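Local structure of bradyzoite pseudokinase 1 (Toxoplasma gondii, 6M7Z) at residues L272-K275 / M276-E279. The protein is a divergent member of the protein kinase family, lacking the glycine-rich loop, that regulates membrane ultrastructure of the Toxoplasma parasitophorous vacuole. Numbering follows the deposited sequence.
Sequences LSQK and MIEE
Leu272 and Met276, one turn apart on the last stretch of helix 263-276, make the tightly packed side of this helix end. SD of Met276 lies 3.8 Å from CG of Leu272, the thioether running at a slant past the leucine branch. With chi1 at -69°, CG of Met276 sits beside its own backbone N and faces back up the helix, which brings it to 3.4 Å from Leu272 O. That same carbonyl oxygen accepts the hydrogen bond from Met276 N (3.2 Å). Beyond this turn the helix ends: Ile277 leaves helical geometry, its N giving just a weak bond to Ser273 O, and Glu278 N reaches Lys275 O in another weak one, at 3.4 Å. The other side, where Gln274 and Lys275 are exposed to solvent, is looser and more polar. CD1 of Ile277 rests 3.9 Å from NE2 of Gln274, whose chain bends at chi2 (63°) so that the amide nitrogen comes beside the isoleucine tip, while its OE1 is hydrogen-bonded to Arg242. Glu278 lays CG 3.3 Å from Lys275 O; the lysine amine itself forms a salt bridge with Asp293. Met276 packs on Leu237 and Phe241 of helix 230-248, Leu272 touches Phe296, and Arg284 binds the carbonyl oxygen of Glu278, so the helix end joins helix 230-248 and the loops flanking helix 287-291, consistent with alpha-H on alpha-F in a kinase C-lobe.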
loop_
_atom_site.group_PDB
_atom_site.type_symbol
_atom_site.label_atom_id
_atom_site.label_comp_id
_atom_site.label_asym_id
_atom_site.label_seq_id
_atom_site.Cartn_x
_atom_site.Cartn_y
_atom_site.Cartn_z
ATOM N N LEU A 272 22.849 5.632 0.739
ATOM C CA LEU A 272 21.848 5.541 1.808
ATOM C C LEU A 272 21.351 4.088 1.921
ATOM O O LEU A 272 21.233 3.540 3.033
ATOM C CB LEU A 272 20.706 6.536 1.546
ATOM C CG LEU A 272 19.461 6.375 2.427
ATOM C CD1 LEU A 272 19.817 6.541 3.900
ATOM C CD2 LEU A 272 18.341 7.338 2.022
ATOM N N SER A 273 21.082 3.454 0.774
ATOM C CA SER A 273 20.546 2.098 0.781
ATOM C C SER A 273 21.580 1.123 1.364
ATOM O O SER A 273 21.194 0.188 2.059
ATOM C CB SER A 273 20.058 1.676 -0.573
ATOM O OG SER A 273 21.132 1.336 -1.425
ATOM N N GLN A 274 22.879 1.370 1.121
ATOM C CA GLN A 274 23.957 0.503 1.641
ATOM C C GLN A 274 23.973 0.543 3.183
ATOM O O GLN A 274 24.255 -0.467 3.833
ATOM C CB GLN A 274 25.310 0.890 1.034
ATOM C CG GLN A 274 26.384 -0.192 1.138
ATOM C CD GLN A 274 26.086 -1.475 0.386
ATOM O OE1 GLN A 274 25.886 -1.494 -0.828
ATOM N NE2 GLN A 274 26.091 -2.585 1.108
ATOM N N LYS A 275 23.653 1.702 3.778
ATOM C CA LYS A 275 23.558 1.818 5.240
ATOM C C LYS A 275 22.362 1.009 5.752
ATOM O O LYS A 275 22.451 0.349 6.806
ATOM C CB LYS A 275 23.417 3.279 5.673
ATOM C CG LYS A 275 24.641 4.138 5.431
ATOM C CD LYS A 275 24.379 5.630 5.638
ATOM C CE LYS A 275 25.333 6.536 4.875
ATOM N NZ LYS A 275 24.640 7.648 4.161
ATOM N N MET A 276 21.247 1.070 5.002
ATOM C CA MET A 276 19.970 0.496 5.422
ATOM C C MET A 276 20.012 -1.039 5.350
ATOM O O MET A 276 19.292 -1.683 6.104
ATOM C CB MET A 276 18.826 1.044 4.563
ATOM C CG MET A 276 18.568 2.507 4.834
ATOM S SD MET A 276 17.482 3.339 3.650
ATOM C CE MET A 276 15.890 2.703 4.178
ATOM N N ILE A 277 20.879 -1.614 4.502
ATOM C CA ILE A 277 20.942 -3.077 4.325
ATOM C C ILE A 277 22.144 -3.695 5.055
ATOM O O ILE A 277 22.524 -4.837 4.758
ATOM C CB ILE A 277 20.944 -3.466 2.830
ATOM C CG1 ILE A 277 22.251 -3.058 2.133
ATOM C CG2 ILE A 277 19.685 -2.926 2.140
ATOM C CD1 ILE A 277 22.293 -3.328 0.648
ATOM N N GLU A 278 22.729 -2.976 6.020
ATOM C CA GLU A 278 23.777 -3.555 6.890
ATOM C C GLU A 278 23.242 -4.849 7.525
ATOM O O GLU A 278 22.088 -4.906 7.972
ATOM C CB GLU A 278 24.197 -2.542 7.953
ATOM C CG GLU A 278 25.158 -1.471 7.454
ATOM C CD GLU A 278 26.575 -1.953 7.123
ATOM O OE1 GLU A 278 26.960 -3.049 7.614
ATOM O OE2 GLU A 278 27.261 -1.276 6.319
ATOM N N GLU A 279 24.088 -5.887 7.544
ATOM C CA GLU A 279 23.735 -7.220 8.040
ATOM C C GLU A 279 23.275 -7.125 9.508
ATOM O O GLU A 279 22.341 -7.799 9.898
ATOM C CB GLU A 279 24.915 -8.183 7.861
ATOM C CG GLU A 279 24.583 -9.649 8.134
ATOM C CD GLU A 279 25.749 -10.644 8.118
ATOM O OE1 GLU A 279 25.623 -11.727 8.763
ATOM O OE2 GLU A 279 26.782 -10.364 7.450
#